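Local coordinates for lipolytic enzyme, g-d-s-l (Clostridium thermocellum, PDB 2W1W), which contains a family 6 carbohydrate-binding module, a calcium-bearing beta-sandwich domain attached to a lipolytic enzyme of the GDSL family, at residues Val32-Glu37 and Pro121-Leu126; Tyr41-Val46 and Asn107-Ala112. One frame throughout, in Å; residues are numbered along the deposited sequence. Where two conformers were deposited one is given.

Contact 1. Residues Val32-Glu37 and Pro121-Leu126; sequences VNYHNE and PNVDYL. With CA (calcium ion), chain C.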
ATOM      1  N   VAL A  32       0.533   6.837  -5.558  1.00 12.71           N
ATOM      2  CA  VAL A  32       1.797   6.254  -6.011  0.50 13.42           C
ATOM      3  C   VAL A  32       1.573   5.286  -7.160  1.00 14.27           C
ATOM      4  O   VAL A  32       0.664   4.460  -7.114  1.00 14.91           O
ATOM      5  CB  VAL A  32       2.503   5.457  -4.890  0.50 13.01           C
ATOM      6  CG1 VAL A  32       3.846   4.880  -5.406  0.50 12.29           C
ATOM      7  CG2 VAL A  32       2.667   6.310  -3.607  0.50 13.32           C
ATOM      8  N   ASN A  33       2.450   5.405  -8.162  1.00 16.20           N
ATOM      9  CA  ASN A  33       2.510   4.545  -9.334  0.75 16.62           C
ATOM     10  C   ASN A  33       3.825   3.796  -9.420  1.00 18.20           C
ATOM     11  O   ASN A  33       4.875   4.402  -9.303  1.00 19.06           O
ATOM     12  CB  ASN A  33       2.344   5.416 -10.551  0.75 17.07           C
ATOM     13  CG  ASN A  33       2.575   4.650 -11.839  0.75 16.15           C
ATOM     14  OD1 ASN A  33       3.723   4.423 -12.295  0.75 21.27           O
ATOM     15  ND2 ASN A  33       1.506   4.233 -12.412  0.75 18.22           N
ATOM     16  N   TYR A  34       3.755   2.505  -9.664  1.00 17.70           N
ATOM     17  CA  TYR A  34       4.906   1.576  -9.705  1.00 20.57           C
ATOM     18  C   TYR A  34       5.673   1.382 -11.039  1.00 23.66           C
ATOM     19  O   TYR A  34       6.549   0.479 -11.157  1.00 26.48           O
ATOM     20  CB  TYR A  34       4.472   0.198  -9.238  1.00 19.21           C
ATOM     21  CG  TYR A  34       4.287   0.062  -7.743  1.00 17.58           C
ATOM     22  CD1 TYR A  34       3.120   0.514  -7.117  1.00 14.43           C
ATOM     23  CD2 TYR A  34       5.234  -0.564  -6.983  1.00 17.34           C
ATOM     24  CE1 TYR A  34       2.922   0.362  -5.757  1.00 14.95           C
ATOM     25  CE2 TYR A  34       5.060  -0.721  -5.620  1.00 15.54           C
ATOM     26  CZ  TYR A  34       3.907  -0.247  -5.015  1.00 13.09           C
ATOM     27  OH  TYR A  34       3.723  -0.431  -3.671  1.00 13.58           O
ATOM     28  N   HIS A  35       5.369   2.146 -12.060  1.00 26.67           N
ATOM     29  CA  HIS A  35       6.328   2.172 -13.203  1.00 28.39           C
ATOM     30  C   HIS A  35       6.266   0.966 -14.129  1.00 27.91           C
ATOM     31  O   HIS A  35       7.174   0.710 -14.899  1.00 29.94           O
ATOM     32  CB  HIS A  35       7.765   2.243 -12.699  1.00 29.76           C
ATOM     33  CG  HIS A  35       8.363   3.614 -12.728  1.00 33.23           C
ATOM     34  ND1 HIS A  35       7.888   4.625 -13.534  1.00 37.48           N
ATOM     35  CD2 HIS A  35       9.440   4.120 -12.085  1.00 36.36           C
ATOM     36  CE1 HIS A  35       8.631   5.706 -13.363  1.00 38.23           C
ATOM     37  NE2 HIS A  35       9.579   5.426 -12.487  1.00 38.02           N
ATOM     38  N   ASN A  36       5.177   0.253 -13.993  1.00 26.17           N
ATOM     39  CA  ASN A  36       4.835  -0.910 -14.819  0.50 25.67           C
ATOM     40  C   ASN A  36       5.924  -1.972 -14.850  1.00 24.56           C
ATOM     41  O   ASN A  36       6.024  -2.753 -15.786  1.00 25.02           O
ATOM     42  CB  ASN A  36       4.449  -0.504 -16.265  0.50 25.94           C
ATOM     43  CG  ASN A  36       3.064   0.127 -16.354  0.50 27.17           C
ATOM     44  OD1 ASN A  36       2.912   1.268 -16.816  0.50 29.37           O
ATOM     45  ND2 ASN A  36       2.052  -0.606 -15.932  0.50 27.09           N
ATOM     46  N   GLU A  37       6.722  -2.011 -13.818  1.00 22.75           N
ATOM     47  CA  GLU A  37       7.743  -3.060 -13.696  1.00 22.51           C
ATOM     48  C   GLU A  37       7.929  -3.603 -12.280  1.00 19.61           C
ATOM     49  O   GLU A  37       7.444  -3.055 -11.318  1.00 19.31           O
ATOM     50  CB  GLU A  37       9.070  -2.584 -14.271  1.00 24.41           C
ATOM     51  CG  GLU A  37       9.803  -1.654 -13.407  1.00 28.53           C
ATOM     52  CD  GLU A  37      10.845  -0.854 -14.190  1.00 32.46           C
ATOM     53  OE1 GLU A  37      11.239  -1.264 -15.322  1.00 39.27           O
ATOM     54  OE2 GLU A  37      11.274   0.174 -13.665  1.00 33.49           O
ATOM     55  N   PRO A 121      -0.187  -2.073  -8.174  1.00 10.91           N
ATOM     56  CA  PRO A 121      -1.297  -1.206  -8.491  1.00 10.84           C
ATOM     57  C   PRO A 121      -0.947   0.243  -8.146  1.00 11.06           C
ATOM     58  O   PRO A 121       0.043   0.489  -7.456  1.00 13.04           O
ATOM     59  CB  PRO A 121      -2.370  -1.706  -7.527  1.00 10.95           C
ATOM     60  CG  PRO A 121      -1.587  -2.106  -6.319  1.00 11.17           C
ATOM     61  CD  PRO A 121      -0.335  -2.726  -6.860  1.00 10.72           C
ATOM     62  N   ASN A 122      -1.797   1.183  -8.537  1.00  9.66           N
ATOM     63  CA  ASN A 122      -1.689   2.563  -8.036  1.00 10.07           C
ATOM     64  C   ASN A 122      -2.243   2.586  -6.626  1.00 10.22           C
ATOM     65  O   ASN A 122      -3.295   2.005  -6.359  1.00 11.50           O
ATOM     66  CB  ASN A 122      -2.434   3.548  -8.925  1.00 10.41           C
ATOM     67  CG  ASN A 122      -1.776   3.729 -10.284  1.00 11.35           C
ATOM     68  OD1 ASN A 122      -0.627   3.343 -10.486  1.00 12.95           O
ATOM     69  ND2 ASN A 122      -2.515   4.325 -11.227  1.00 14.52           N
ATOM     70  N   VAL A 123      -1.491   3.168  -5.702  1.00 10.07           N
ATOM     71  CA  VAL A 123      -1.876   3.131  -4.262  1.00 10.49           C
ATOM     72  C   VAL A 123      -2.110   4.538  -3.749  1.00 10.94           C
ATOM     73  O   VAL A 123      -1.256   5.424  -3.837  1.00 11.37           O
ATOM     74  CB  VAL A 123      -0.796   2.419  -3.397  1.00 10.03           C
ATOM     75  CG1 VAL A 123      -1.135   2.491  -1.891  1.00 10.98           C
ATOM     76  CG2 VAL A 123      -0.622   0.986  -3.798  1.00 11.40           C
ATOM     77  N   ASP A 124      -3.310   4.717  -3.228  1.00 11.62           N
ATOM     78  CA  ASP A 124      -3.796   5.993  -2.703  1.00 12.44           C
ATOM     79  C   ASP A 124      -3.211   6.302  -1.324  1.00 11.72           C
ATOM     80  O   ASP A 124      -2.739   7.414  -1.059  1.00 12.57           O
ATOM     81  CB  ASP A 124      -5.328   5.982  -2.644  1.00 12.37           C
ATOM     82  CG  ASP A 124      -5.942   7.336  -2.421  1.00 14.43           C
ATOM     83  OD1 ASP A 124      -5.285   8.381  -2.686  1.00 14.48           O
ATOM     84  OD2 ASP A 124      -7.104   7.334  -1.932  1.00 16.49           O
ATOM     85  N   TYR A 125      -3.312   5.305  -0.451  1.00 11.00           N
ATOM     86  CA  TYR A 125      -2.861   5.413   0.937  1.00 10.72           C
ATOM     87  C   TYR A 125      -2.865   4.043   1.574  1.00 10.47           C
ATOM     88  O   TYR A 125      -3.390   3.095   1.020  1.00 10.64           O
ATOM     89  CB  TYR A 125      -3.767   6.338   1.763  1.00 11.47           C
ATOM     90  CG  TYR A 125      -5.240   5.977   1.854  1.00 11.22           C
ATOM     91  CD1 TYR A 125      -5.669   4.820   2.486  1.00 11.70           C
ATOM     92  CD2 TYR A 125      -6.209   6.843   1.386  1.00 12.26           C
ATOM     93  CE1 TYR A 125      -7.015   4.540   2.656  1.00 11.42           C
ATOM     94  CE2 TYR A 125      -7.563   6.564   1.538  1.00 14.61           C
ATOM     95  CZ  TYR A 125      -7.957   5.390   2.155  1.00 12.35           C
ATOM     96  OH  TYR A 125      -9.293   5.072   2.305  1.00 16.83           O
ATOM     97  N   LEU A 126      -2.251   4.016   2.745  1.00  9.72           N
ATOM     98  CA  LEU A 126      -2.358   2.936   3.721  1.00 10.36           C
ATOM     99  C   LEU A 126      -3.106   3.469   4.955  1.00 11.04           C
ATOM    100  O   LEU A 126      -2.758   4.485   5.519  1.00 12.13           O
ATOM    101  CB  LEU A 126      -0.985   2.451   4.146  1.00 10.99           C
ATOM    102  CG  LEU A 126      -0.882   1.555   5.386  1.00 10.75           C
ATOM    103  CD1 LEU A 126      -1.591   0.210   5.172  1.00 14.15           C
ATOM    104  CD2 LEU A 126       0.600   1.360   5.823  1.00 13.49           C
TER
HETATM  105 CA    CA C1132      -3.600   9.640  -1.816  1.00 24.56          CA
HETATM  106  O   HOH W   1       1.270   1.196 -10.488  1.00 15.74           O
HETATM  107  O   HOH W   2      -2.907  10.183   0.149  1.00 21.22           O

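Contact 2. Residues Tyr41-Val46 and Asn107-Ala112; sequences YIEWNV and NNVIRA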
ATOM      1  N   TYR A  41       8.757  -0.154  -4.629  1.00 14.43           N
ATOM      2  CA  TYR A  41       8.037  -0.229  -3.339  1.00 13.33           C
ATOM      3  C   TYR A  41       7.646   1.121  -2.828  1.00 12.73           C
ATOM      4  O   TYR A  41       8.156   2.179  -3.246  1.00 13.13           O
ATOM      5  CB  TYR A  41       8.880  -0.972  -2.267  1.00 14.17           C
ATOM      6  CG  TYR A  41      10.177  -0.317  -1.788  1.00 15.40           C
ATOM      7  CD1 TYR A  41      10.157   0.811  -0.986  1.00 15.24           C
ATOM      8  CD2 TYR A  41      11.424  -0.870  -2.098  1.00 19.03           C
ATOM      9  CE1 TYR A  41      11.328   1.389  -0.517  1.00 19.54           C
ATOM     10  CE2 TYR A  41      12.616  -0.288  -1.628  1.00 20.26           C
ATOM     11  CZ  TYR A  41      12.548   0.847  -0.850  1.00 21.53           C
ATOM     12  OH  TYR A  41      13.683   1.473  -0.350  1.00 24.28           O
ATOM     13  N   ILE A  42       6.726   1.020  -1.897  1.00 11.92           N
ATOM     14  CA  ILE A  42       6.303   2.143  -1.073  0.50 11.75           C
ATOM     15  C   ILE A  42       6.400   1.711   0.386  1.00 11.40           C
ATOM     16  O   ILE A  42       6.191   0.563   0.721  1.00 10.51           O
ATOM     17  CB  ILE A  42       4.885   2.619  -1.425  0.50 11.38           C
ATOM     18  CG1 ILE A  42       3.839   1.562  -1.009  0.50 10.17           C
ATOM     19  CG2 ILE A  42       4.809   2.951  -2.917  0.50 13.80           C
ATOM     20  CD1 ILE A  42       2.407   1.868  -1.425  0.50 12.06           C
ATOM     21  N   GLU A  43       6.753   2.647   1.230  1.00 11.31           N
ATOM     22  CA  GLU A  43       6.862   2.349   2.648  1.00 12.07           C
ATOM     23  C   GLU A  43       6.581   3.552   3.521  1.00 11.72           C
ATOM     24  O   GLU A  43       6.769   4.700   3.113  1.00 12.66           O
ATOM     25  CB  GLU A  43       8.196   1.709   2.964  1.00 14.60           C
ATOM     26  CG  GLU A  43       9.306   2.588   3.067  1.00 17.96           C
ATOM     27  CD  GLU A  43      10.579   1.886   3.553  1.00 21.45           C
ATOM     28  OE1 GLU A  43      10.721   0.643   3.469  1.00 18.92           O
ATOM     29  OE2 GLU A  43      11.478   2.627   4.018  1.00 25.20           O
ATOM     30  N   TRP A  44       6.043   3.259   4.697  1.00 10.81           N
ATOM     31  CA  TRP A  44       5.794   4.278   5.691  1.00 10.51           C
ATOM     32  C   TRP A  44       6.323   3.829   7.035  1.00 10.54           C
ATOM     33  O   TRP A  44       6.467   2.661   7.329  1.00 10.48           O
ATOM     34  CB  TRP A  44       4.286   4.534   5.876  1.00 10.96           C
ATOM     35  CG  TRP A  44       3.550   5.167   4.723  1.00 10.69           C
ATOM     36  CD1 TRP A  44       3.319   6.508   4.538  1.00 10.19           C
ATOM     37  CD2 TRP A  44       2.877   4.495   3.641  1.00 11.38           C
ATOM     38  NE1 TRP A  44       2.581   6.697   3.409  1.00 11.65           N
ATOM     39  CE2 TRP A  44       2.275   5.488   2.852  1.00 12.71           C
ATOM     40  CE3 TRP A  44       2.748   3.164   3.244  1.00 12.35           C
ATOM     41  CZ2 TRP A  44       1.509   5.184   1.720  1.00 12.79           C
ATOM     42  CZ3 TRP A  44       2.002   2.880   2.131  1.00 12.98           C
ATOM     43  CH2 TRP A  44       1.408   3.867   1.382  1.00 12.60           C
ATOM     44  N   ASN A  45       6.530   4.833   7.864  1.00 11.51           N
ATOM     45  CA  ASN A  45       6.871   4.676   9.283  1.00 12.23           C
ATOM     46  C   ASN A  45       5.565   4.817  10.052  1.00 11.66           C
ATOM     47  O   ASN A  45       5.003   5.901  10.154  1.00 14.01           O
ATOM     48  CB  ASN A  45       7.875   5.758   9.700  1.00 12.60           C
ATOM     49  CG  ASN A  45       9.250   5.550   9.104  1.00 14.74           C
ATOM     50  OD1 ASN A  45       9.752   6.416   8.320  1.00 19.85           O
ATOM     51  ND2 ASN A  45       9.850   4.436   9.414  1.00 12.48           N
ATOM     52  N   VAL A  46       5.100   3.704  10.582  1.00 12.35           N
ATOM     53  CA  VAL A  46       3.780   3.584  11.193  1.00 12.07           C
ATOM     54  C   VAL A  46       3.894   3.364  12.695  1.00 13.08           C
ATOM     55  O   VAL A  46       4.509   2.429  13.141  1.00 12.79           O
ATOM     56  CB  VAL A  46       2.992   2.411  10.542  1.00 12.46           C
ATOM     57  CG1 VAL A  46       1.672   2.132  11.246  1.00 13.72           C
ATOM     58  CG2 VAL A  46       2.747   2.723   9.033  1.00 12.34           C
ATOM     59  N   ASN A 107       7.791   2.441  16.435  1.00 13.73           N
ATOM     60  CA  ASN A 107       7.743   2.622  14.979  1.00 13.59           C
ATOM     61  C   ASN A 107       7.778   1.287  14.277  1.00 13.78           C
ATOM     62  O   ASN A 107       8.443   0.349  14.682  1.00 15.81           O
ATOM     63  CB  ASN A 107       8.907   3.466  14.489  1.00 13.92           C
ATOM     64  CG  ASN A 107       8.783   3.803  13.030  1.00 14.34           C
ATOM     65  OD1 ASN A 107       7.774   4.378  12.622  1.00 15.64           O
ATOM     66  ND2 ASN A 107       9.781   3.424  12.226  1.00 15.52           N
ATOM     67  N   ASN A 108       7.064   1.218  13.179  1.00 12.42           N
ATOM     68  CA  ASN A 108       7.021   0.027  12.339  1.00 12.26           C
ATOM     69  C   ASN A 108       7.173   0.418  10.909  1.00 11.75           C
ATOM     70  O   ASN A 108       6.438   1.284  10.404  1.00 12.71           O
ATOM     71  CB  ASN A 108       5.673  -0.695  12.519  1.00 12.57           C
ATOM     72  CG  ASN A 108       5.484  -1.213  13.938  1.00 12.32           C
ATOM     73  OD1 ASN A 108       5.764  -2.363  14.213  1.00 15.56           O
ATOM     74  ND2 ASN A 108       4.987  -0.357  14.821  1.00 15.32           N
ATOM     75  N   VAL A 109       8.117  -0.215  10.235  1.00 11.39           N
ATOM     76  CA  VAL A 109       8.359   0.100   8.823  1.00 12.12           C
ATOM     77  C   VAL A 109       7.568  -0.882   8.008  1.00 11.71           C
ATOM     78  O   VAL A 109       7.803  -2.101   8.051  1.00 12.85           O
ATOM     79  CB  VAL A 109       9.853   0.009   8.463  1.00 12.65           C
ATOM     80  CG1 VAL A 109      10.060   0.338   6.989  1.00 15.20           C
ATOM     81  CG2 VAL A 109      10.755   0.925   9.385  1.00 14.85           C
ATOM     82  N   ILE A 110       6.582  -0.345   7.309  1.00 10.60           N
ATOM     83  CA  ILE A 110       5.646  -1.134   6.512  1.00 10.17           C
ATOM     84  C   ILE A 110       5.839  -0.832   5.060  1.00 10.23           C
ATOM     85  O   ILE A 110       5.705   0.298   4.647  1.00 10.70           O
ATOM     86  CB  ILE A 110       4.195  -0.898   6.937  1.00  9.68           C
ATOM     87  CG1 ILE A 110       4.058  -1.205   8.446  1.00 12.38           C
ATOM     88  CG2 ILE A 110       3.258  -1.836   6.130  1.00 12.25           C
ATOM     89  CD1 ILE A 110       2.647  -1.102   8.995  1.00 14.45           C
ATOM     90  N   ARG A 111       6.195  -1.874   4.307  1.00  9.94           N
ATOM     91  CA  ARG A 111       6.582  -1.749   2.891  1.00 10.55           C
ATOM     92  C   ARG A 111       5.722  -2.676   2.059  1.00  9.84           C
ATOM     93  O   ARG A 111       5.426  -3.788   2.466  1.00 10.38           O
ATOM     94  CB  ARG A 111       8.059  -2.101   2.692  1.00 11.77           C
ATOM     95  CG  ARG A 111       8.536  -1.944   1.251  1.00 11.10           C
ATOM     96  CD  ARG A 111       9.972  -2.449   1.036  1.00 12.39           C
ATOM     97  NE  ARG A 111      10.931  -1.598   1.726  1.00 14.70           N
ATOM     98  CZ  ARG A 111      12.246  -1.702   1.617  1.00 16.44           C
ATOM     99  NH1 ARG A 111      12.786  -2.653   0.871  1.00 19.10           N
ATOM    100  NH2 ARG A 111      13.023  -0.851   2.271  1.00 18.55           N
ATOM    101  N   ALA A 112       5.312  -2.176   0.899  1.00  9.61           N
ATOM    102  CA  ALA A 112       4.623  -2.979  -0.155  1.00  9.45           C
ATOM    103  C   ALA A 112       5.444  -2.945  -1.417  1.00  9.78           C
ATOM    104  O   ALA A 112       5.624  -1.871  -2.008  1.00 10.09           O
ATOM    105  CB  ALA A 112       3.213  -2.408  -0.433  1.00 10.04           C
TER
HETATM  106  O   HOH W   3      13.814   1.782   4.136  1.00 31.24           O

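Contact 1. Residues Val32-Glu37 and Pro121-Leu126
N33 holds CG opposite its backbone N (chi1 172°), whereas N122 turns CG back beside its own N (chi1 -69°), and the two amides end side by side, pointing the same way with their planes 54° apart. ND2 of N33 gives a weak, bent hydrogen bond to OD1 of N122 (3.0 Å). Water 1 gives a second one to the same OD1 and accepts from the backbone N of Y34. The oxygen of the N33 amide, OD1, accepts from the backbone N of H35 (2.8 Å) in an Asx turn, so OD1 is held at the start of the type I' turn Y34-E37, with ND2 more loosely bound. The strands meet in a single antiparallel bridge: V32 N to V123 O and V123 N to V32 O are both 2.9 Å. Beside it the Y34 ring brings CD1 obliquely to P121 O (3.1 Å), while CG2 of V123 meets the ring at its edge. D124 binds calcium through its backbone O and OD1 (2.3 Å); the backbone oxygens of T27 and C30 add to the site, and R59 salt-bridges OD2. Strand 31-33 pairs with 18-20 and meets the first residues of strand 122-129, with V32, Y34 and V123 packing on I42 of strand 41-48.

Contact 2. Residues Tyr41-Val46 and Asn107-Ala112
Y41 and R111 meet flat on one face of the strand pair: the guanidinium lies over the tyrosine ring with planes 4° apart and centres 3.6 Å apart, a stacked cation-pi contact. CD of R111 adds a CH-pi contact to the same ring face. The arginine chain runs straight through CG and CD and then bends at chi3 (-68°), which lays its flat end on the ring and turns NE and NH2 toward E43. Both nitrogens grip the single oxygen OE1 side-on, NE at 2.8 Å and NH2 at 3.0 Å, from the same side of the carboxylate plane, while OE1 stays in the guanidinium plane. The stack and the salt bridge together hold the guanidinium's rotation. Water 3 donates to the other oxygen, OE2, and accepts a weak bond from NH2, marking the wetter side, where V109 lies against E43 and N45 and N107 are exposed.

The opposite face is tightly packed and buried. CG2 of V46 meets CD1 of I110 at 3.8 Å, and CG1 of I42 rests near CB of A112 at 4.1 Å. W44 points to this same side, and its NE1 is hydrogen-bonded to the backbone O of Q8. At the far end V46 O accepts from both N and ND2 of N108, from opposite faces of the carbonyl plane; ND2 also bonds N104 O.

Paired hydrogen bonds at I42-A112, W44-I110 and V46-N108 join the strands, with a largely apolar inner face, N108 at its end, and a mostly polar outer face, as is characteristic of an antiparallel sheet in the beta-sandwich of family 6 carbohydrate-binding modules.

The centres of the two contacts lie about 14 Å apart, and along the chain contact 2 is nested within the loop closed by contact 1: strand 31-33 precedes 41-48, and 106-114 precedes 122-129. Contact 2 is internal to the five-stranded sheet, whereas contact 1 brings the short strand 31-33 to strand 122-129 of the four-stranded sheet. They touch where the layers face each other: OH of Y34 makes a probable hydrogen bond to O of A112 (2.9 Å), and I42 packs against V32, Y34 and V123. I42 and A112 of contact 2 thus reach the residues of contact 1 next to D124, consistent with one shared core between the two sheets.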